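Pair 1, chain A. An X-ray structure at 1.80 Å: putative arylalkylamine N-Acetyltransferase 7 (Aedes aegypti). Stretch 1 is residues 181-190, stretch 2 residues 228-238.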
# COMPACT_ATOMS: atom_id res chain seq x y z
N LEU A 181 1.06 13.19 11.41
CA LEU A 181 0.61 11.87 11.84
C LEU A 181 1.73 11.19 12.61
O LEU A 181 2.90 11.35 12.27
CB LEU A 181 0.21 11.02 10.63
CG LEU A 181 -1.03 11.47 9.84
CD1 LEU A 181 -1.04 10.77 8.49
CD2 LEU A 181 -2.33 11.15 10.60
N LYS A 182 1.36 10.42 13.64
CA LYS A 182 2.37 9.77 14.49
C LYS A 182 2.70 8.36 14.02
O LYS A 182 3.73 7.79 14.40
CB LYS A 182 1.87 9.67 15.93
CG LYS A 182 1.41 11.00 16.56
CD LYS A 182 1.05 10.76 18.02
CE LYS A 182 0.58 12.04 18.70
NZ LYS A 182 0.39 11.81 20.16
N LEU A 183 1.83 7.79 13.19
CA LEU A 183 1.85 6.36 12.96
C LEU A 183 1.40 6.01 11.57
O LEU A 183 0.47 6.64 11.04
CB LEU A 183 0.88 5.69 13.94
CG LEU A 183 0.78 4.19 14.09
CD1 LEU A 183 2.06 3.59 14.68
CD2 LEU A 183 -0.39 3.89 15.00
N SER A 184 2.05 5.02 10.98
CA SER A 184 1.50 4.36 9.79
C SER A 184 1.27 2.90 10.15
O SER A 184 2.05 2.32 10.90
CB SER A 184 2.45 4.46 8.60
OG SER A 184 1.86 3.87 7.44
N ALA A 185 0.20 2.30 9.64
CA ALA A 185 0.01 0.85 9.77
C ALA A 185 -0.62 0.34 8.50
O ALA A 185 -1.34 1.06 7.82
CB ALA A 185 -0.86 0.50 10.94
N THR A 186 -0.35 -0.91 8.17
CA THR A 186 -0.79 -1.42 6.88
C THR A 186 -0.87 -2.93 6.95
O THR A 186 -0.18 -3.55 7.77
CB THR A 186 0.17 -0.92 5.75
OG1 THR A 186 -0.13 0.46 5.47
CG2 THR A 186 0.05 -1.73 4.46
N CYS A 187 -1.76 -3.52 6.17
CA CYS A 187 -1.78 -4.96 6.01
C CYS A 187 -0.83 -5.32 4.87
O CYS A 187 -1.10 -4.99 3.72
CB CYS A 187 -3.19 -5.48 5.68
SG CYS A 187 -3.20 -7.26 5.42
N PHE A 188 0.29 -5.96 5.21
CA PHE A 188 1.24 -6.46 4.24
C PHE A 188 0.92 -7.93 3.97
O PHE A 188 0.89 -8.76 4.88
CB PHE A 188 2.66 -6.25 4.72
CG PHE A 188 3.02 -4.81 4.95
CD1 PHE A 188 2.91 -4.23 6.21
CD2 PHE A 188 3.45 -4.03 3.89
CE1 PHE A 188 3.23 -2.89 6.40
CE2 PHE A 188 3.78 -2.69 4.08
CZ PHE A 188 3.67 -2.13 5.33
N THR A 189 0.67 -8.22 2.70
CA THR A 189 -0.03 -9.44 2.34
C THR A 189 0.89 -10.56 1.87
O THR A 189 0.50 -11.73 1.88
CB THR A 189 -1.03 -9.15 1.24
OG1 THR A 189 -0.34 -8.63 0.10
CG2 THR A 189 -2.06 -8.14 1.73
N GLY A 190 2.10 -10.21 1.46
CA GLY A 190 3.05 -11.18 0.95
C GLY A 190 4.42 -11.09 1.60
O GLY A 190 4.69 -10.15 2.34
N ASN A 228 0.75 -19.05 3.55
CA ASN A 228 1.41 -17.75 3.67
C ASN A 228 0.77 -16.91 4.77
O ASN A 228 -0.41 -17.08 5.09
CB ASN A 228 1.37 -16.98 2.34
CG ASN A 228 2.29 -17.57 1.28
OD1 ASN A 228 1.83 -18.23 0.35
ND2 ASN A 228 3.59 -17.35 1.43
N PHE A 229 1.54 -15.99 5.34
CA PHE A 229 1.01 -15.12 6.38
C PHE A 229 0.50 -13.78 5.84
O PHE A 229 1.04 -13.24 4.86
CB PHE A 229 2.07 -14.89 7.47
CG PHE A 229 2.16 -16.03 8.45
CD1 PHE A 229 2.98 -17.11 8.20
CD2 PHE A 229 1.42 -16.01 9.62
CE1 PHE A 229 3.05 -18.16 9.10
CE2 PHE A 229 1.50 -17.06 10.53
CZ PHE A 229 2.32 -18.13 10.27
N CYS A 230 -0.56 -13.28 6.46
CA CYS A 230 -1.10 -11.95 6.23
C CYS A 230 -0.78 -11.19 7.51
O CYS A 230 -1.17 -11.63 8.60
CB CYS A 230 -2.62 -12.05 6.04
SG CYS A 230 -3.47 -10.51 5.64
N LYS A 231 -0.03 -10.10 7.40
CA LYS A 231 0.43 -9.43 8.61
C LYS A 231 0.04 -7.96 8.66
O LYS A 231 0.39 -7.21 7.76
CB LYS A 231 1.95 -9.54 8.75
CG LYS A 231 2.48 -10.96 8.80
CD LYS A 231 3.96 -10.97 9.16
CE LYS A 231 4.57 -12.35 9.03
NZ LYS A 231 6.02 -12.37 9.40
N TYR A 232 -0.56 -7.53 9.77
CA TYR A 232 -0.80 -6.11 9.99
C TYR A 232 0.44 -5.61 10.75
O TYR A 232 0.81 -6.17 11.78
CB TYR A 232 -2.07 -5.86 10.79
CG TYR A 232 -2.85 -4.66 10.29
CD1 TYR A 232 -3.79 -4.79 9.28
CD2 TYR A 232 -2.62 -3.39 10.82
CE1 TYR A 232 -4.50 -3.70 8.82
CE2 TYR A 232 -3.33 -2.30 10.36
CZ TYR A 232 -4.26 -2.46 9.36
OH TYR A 232 -4.96 -1.36 8.90
N MET A 233 1.08 -4.58 10.21
CA MET A 233 2.34 -4.07 10.75
C MET A 233 2.28 -2.54 10.93
O MET A 233 1.62 -1.83 10.15
CB MET A 233 3.53 -4.48 9.87
CG MET A 233 3.60 -5.98 9.58
SD MET A 233 4.92 -6.34 8.41
CE MET A 233 6.35 -6.02 9.45
N SER A 234 2.96 -2.05 11.97
CA SER A 234 2.89 -0.62 12.32
C SER A 234 4.25 0.05 12.54
O SER A 234 5.21 -0.57 12.98
CB SER A 234 1.96 -0.40 13.53
OG SER A 234 2.36 -1.15 14.66
N LEU A 235 4.30 1.35 12.25
CA LEU A 235 5.54 2.12 12.35
C LEU A 235 5.26 3.46 13.00
O LEU A 235 4.52 4.28 12.44
CB LEU A 235 6.13 2.34 10.96
CG LEU A 235 7.40 3.18 10.83
CD1 LEU A 235 8.60 2.44 11.42
CD2 LEU A 235 7.63 3.55 9.37
N ARG A 236 5.86 3.69 14.17
CA ARG A 236 5.82 5.01 14.79
C ARG A 236 6.89 5.89 14.19
O ARG A 236 8.07 5.52 14.11
CB ARG A 236 6.03 4.93 16.30
CG ARG A 236 4.78 4.51 17.06
CD ARG A 236 4.92 4.85 18.54
NE ARG A 236 4.78 6.28 18.84
CZ ARG A 236 4.72 6.75 20.08
NH1 ARG A 236 4.79 5.91 21.10
NH2 ARG A 236 4.59 8.04 20.30
N VAL A 237 6.48 7.07 13.75
CA VAL A 237 7.39 7.99 13.11
C VAL A 237 7.73 9.05 14.14
O VAL A 237 7.36 8.91 15.31
CB VAL A 237 6.80 8.58 11.83
CG1 VAL A 237 6.26 7.45 10.95
CG2 VAL A 237 5.69 9.57 12.16
N ASP A 238 8.45 10.07 13.74
CA ASP A 238 8.78 11.13 14.68
C ASP A 238 9.50 10.57 15.90
O ASP A 238 10.43 9.77 15.77
CB ASP A 238 7.50 11.88 15.08
CG ASP A 238 6.92 11.37 16.34
OD1 ASP A 238 7.60 11.55 17.36
OD2 ASP A 238 5.82 10.81 16.33

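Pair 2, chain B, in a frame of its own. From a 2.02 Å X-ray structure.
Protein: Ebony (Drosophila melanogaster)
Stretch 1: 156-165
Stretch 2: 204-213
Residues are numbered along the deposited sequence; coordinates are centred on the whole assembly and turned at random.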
# COMPACT_ATOMS: atom_id res chain seq x y z
N PHE B 156 8.42 -16.25 -0.86
CA PHE B 156 9.18 -15.01 -0.82
C PHE B 156 10.06 -14.98 0.42
O PHE B 156 9.84 -15.70 1.39
CB PHE B 156 8.24 -13.80 -0.83
CG PHE B 156 7.71 -13.47 -2.20
CD1 PHE B 156 6.65 -14.19 -2.75
CD2 PHE B 156 8.26 -12.44 -2.94
CE1 PHE B 156 6.16 -13.89 -4.01
CE2 PHE B 156 7.77 -12.13 -4.21
CZ PHE B 156 6.72 -12.86 -4.74
N ALA B 157 11.10 -14.14 0.37
CA ALA B 157 12.00 -14.01 1.51
C ALA B 157 11.46 -13.05 2.56
O ALA B 157 11.71 -13.24 3.76
CB ALA B 157 13.38 -13.55 1.04
N GLY B 158 10.73 -12.02 2.15
CA GLY B 158 10.17 -11.11 3.12
C GLY B 158 9.17 -10.17 2.49
O GLY B 158 8.94 -10.19 1.28
N ILE B 159 8.58 -9.34 3.35
CA ILE B 159 7.56 -8.36 2.96
C ILE B 159 8.12 -6.96 3.15
O ILE B 159 8.72 -6.65 4.20
CB ILE B 159 6.27 -8.56 3.78
CG1 ILE B 159 5.69 -9.95 3.53
CG2 ILE B 159 5.26 -7.48 3.43
CD1 ILE B 159 4.59 -10.33 4.47
N PHE B 160 7.89 -6.10 2.16
CA PHE B 160 8.51 -4.79 2.06
C PHE B 160 7.41 -3.76 1.82
O PHE B 160 6.58 -3.95 0.93
CB PHE B 160 9.52 -4.80 0.91
CG PHE B 160 10.34 -3.56 0.77
CD1 PHE B 160 11.16 -3.13 1.80
CD2 PHE B 160 10.35 -2.86 -0.43
CE1 PHE B 160 11.95 -2.00 1.65
CE2 PHE B 160 11.13 -1.73 -0.59
CZ PHE B 160 11.93 -1.30 0.46
N THR B 161 7.41 -2.68 2.60
CA THR B 161 6.38 -1.65 2.43
C THR B 161 6.83 -0.35 3.08
O THR B 161 7.64 -0.35 4.02
CB THR B 161 5.03 -2.10 3.01
OG1 THR B 161 4.04 -1.09 2.79
CG2 THR B 161 5.14 -2.38 4.50
N THR B 162 6.33 0.77 2.55
CA THR B 162 6.48 2.08 3.18
C THR B 162 5.15 2.48 3.79
O THR B 162 4.14 2.59 3.09
CB THR B 162 6.94 3.15 2.19
OG1 THR B 162 8.16 2.74 1.57
CG2 THR B 162 7.19 4.47 2.91
N ASN B 163 5.14 2.70 5.10
CA ASN B 163 3.92 3.04 5.81
C ASN B 163 3.91 4.54 6.09
O ASN B 163 4.85 5.08 6.69
CB ASN B 163 3.81 2.22 7.09
CG ASN B 163 3.49 0.78 6.80
OD1 ASN B 163 2.54 0.48 6.09
ND2 ASN B 163 4.32 -0.13 7.30
N THR B 164 2.84 5.20 5.64
CA THR B 164 2.76 6.65 5.66
C THR B 164 1.66 7.17 6.58
O THR B 164 1.45 8.38 6.63
CB THR B 164 2.53 7.19 4.25
OG1 THR B 164 1.36 6.58 3.70
CG2 THR B 164 3.73 6.86 3.35
N SER B 165 0.96 6.29 7.29
CA SER B 165 -0.02 6.74 8.27
C SER B 165 0.35 6.20 9.64
O SER B 165 0.98 5.15 9.75
CB SER B 165 -1.44 6.30 7.90
OG SER B 165 -1.68 4.95 8.29
N GLN B 204 5.11 13.96 11.10
CA GLN B 204 4.63 13.06 10.06
C GLN B 204 5.82 12.37 9.40
O GLN B 204 6.67 13.04 8.80
CB GLN B 204 3.80 13.80 9.01
CG GLN B 204 3.31 12.86 7.92
CD GLN B 204 2.34 13.52 6.95
OE1 GLN B 204 1.87 14.63 7.19
NE2 GLN B 204 2.05 12.83 5.86
N ARG B 205 5.85 11.05 9.51
CA ARG B 205 6.95 10.24 8.99
C ARG B 205 6.49 9.38 7.82
O ARG B 205 5.30 9.13 7.63
CB ARG B 205 7.53 9.34 10.09
CG ARG B 205 7.45 9.93 11.49
CD ARG B 205 8.31 11.18 11.60
NE ARG B 205 9.71 10.88 11.34
CZ ARG B 205 10.70 11.78 11.42
NH1 ARG B 205 10.43 13.03 11.74
NH2 ARG B 205 11.95 11.41 11.16
N ALA B 206 7.46 8.98 7.01
CA ALA B 206 7.33 7.85 6.10
C ALA B 206 8.31 6.80 6.58
O ALA B 206 9.50 7.10 6.73
CB ALA B 206 7.62 8.25 4.65
N ILE B 207 7.82 5.60 6.87
CA ILE B 207 8.63 4.57 7.49
C ILE B 207 8.72 3.39 6.54
O ILE B 207 7.69 2.86 6.11
CB ILE B 207 8.07 4.15 8.86
CG1 ILE B 207 7.90 5.40 9.74
CG2 ILE B 207 9.01 3.15 9.51
CD1 ILE B 207 7.73 5.12 11.21
N VAL B 208 9.94 2.98 6.22
CA VAL B 208 10.20 1.83 5.36
C VAL B 208 10.34 0.60 6.25
O VAL B 208 11.20 0.56 7.14
CB VAL B 208 11.46 2.04 4.51
CG1 VAL B 208 11.75 0.81 3.66
CG2 VAL B 208 11.29 3.26 3.61
N HIS B 209 9.49 -0.39 6.01
CA HIS B 209 9.36 -1.55 6.88
C HIS B 209 9.68 -2.83 6.12
O HIS B 209 9.32 -2.98 4.95
CB HIS B 209 7.94 -1.66 7.47
CG HIS B 209 7.73 -0.82 8.69
ND1 HIS B 209 6.73 0.13 8.77
CD2 HIS B 209 8.36 -0.81 9.88
CE1 HIS B 209 6.76 0.69 9.97
NE2 HIS B 209 7.75 0.14 10.66
N TRP B 210 10.34 -3.77 6.81
CA TRP B 210 10.78 -5.02 6.21
C TRP B 210 10.64 -6.13 7.23
O TRP B 210 11.07 -5.98 8.38
CB TRP B 210 12.24 -4.89 5.74
CG TRP B 210 12.96 -6.17 5.41
CD1 TRP B 210 14.00 -6.72 6.10
CD2 TRP B 210 12.74 -7.02 4.28
NE1 TRP B 210 14.42 -7.87 5.49
CE2 TRP B 210 13.66 -8.09 4.37
CE3 TRP B 210 11.84 -7.01 3.21
CZ2 TRP B 210 13.72 -9.11 3.43
CZ3 TRP B 210 11.89 -8.03 2.27
CH2 TRP B 210 12.83 -9.06 2.39
N LYS B 211 10.01 -7.23 6.83
CA LYS B 211 9.82 -8.38 7.71
C LYS B 211 10.24 -9.64 6.97
O LYS B 211 9.62 -10.00 5.96
CB LYS B 211 8.37 -8.49 8.18
CG LYS B 211 8.12 -9.66 9.13
CD LYS B 211 6.70 -9.62 9.70
CE LYS B 211 6.50 -10.72 10.73
NZ LYS B 211 7.79 -11.18 11.29
N GLU B 212 11.27 -10.30 7.47
CA GLU B 212 11.69 -11.57 6.89
C GLU B 212 10.65 -12.64 7.20
O GLU B 212 10.08 -12.69 8.29
CB GLU B 212 13.06 -11.97 7.43
CG GLU B 212 14.17 -11.08 6.89
CD GLU B 212 15.55 -11.64 7.17
OE1 GLU B 212 15.65 -12.85 7.46
OE2 GLU B 212 16.53 -10.86 7.09
N VAL B 213 10.41 -13.50 6.21
CA VAL B 213 9.39 -14.52 6.30
C VAL B 213 10.01 -15.88 6.60
O VAL B 213 9.53 -16.61 7.45
CB VAL B 213 8.57 -14.55 4.99
CG1 VAL B 213 8.00 -15.94 4.75
CG2 VAL B 213 7.46 -13.51 5.04
O HOH W 1 3.36 10.24 5.89

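The sharpest difference lies where Leu A183 of pair 1 matches Gly B158 of pair 2. In pair 1 the leucine reaches over the partner strand, CD1 of Leu A183 lying 3.4 Å from O of Leu A235 and 3.7 Å from CG of Arg A236, beside the small Ser A234. In pair 2 the position of Ser A234 is taken by Trp B210, whose ring end comes nearer the other strand, its CH2 3.4 Å from CA of Gly B158; a CB modelled ideally on that glycine would fall 2.4 Å from Trp B210 CH2, a clash. At these two positions the larger side chain is on the first strand in pair 1 and on the second in pair 2.

The frame beneath is the same. Two antiparallel strands, their axes 4.6 Å apart at closest approach in each pair, run at 167° in pair 1 and 173° in pair 2, and 14 central residues superpose with an RMSD of 0.4 Å. Paired backbone hydrogen bonds join Ser A184 to Leu A235, Thr A186 to Met A233 and Phe A188 to Lys A231; their counterparts are Ile B159 with Lys B211, Thr B161 with His B209 and Asn B163 with Ile B207. One further bond extends each ladder, from N of Val A237 to O of Lys A182 (2.9 Å) and from N of Val B213 to O of Ala B157 (2.8 Å).

On the face carrying Ala A185 and Cys A187, large and small residues trade places. Tyr A232 leans across the strands, its CE2 3.8 Å from CB of Ala A185 and its CD1 3.7 Å from CB of Cys A187. Pair 2 has Val B208 at the tyrosine position and Phe B160 at the alanine position, so the aromatic ring comes from the opposite strand: CE1 of Phe B160 meets CG1 of Val B208 at 3.5 Å. Farther along, SG of Cys A187 approaches SG of Cys A230 to 3.3 Å, where Thr B162 and Ala B206 bring CG2 and CB to 4.2 Å.

The other face exchanges an apolar contact for a polar one. SD of Met A233 sits 3.7 Å from CD1 of Phe A188, oblique to the ring. At the matching positions ND2 of Asn B163 donates a 2.8 Å hydrogen bond to ND1 of His B209, arriving at the edge of the imidazole near its plane; ND1 therefore serves as acceptor. Past the last ladder hydrogen bonds of pair 2, those between Asn B163 and Ile B207, a water donates to O of Thr B164 and O of Arg B205, both at 2.8 Å, linking the two backbones.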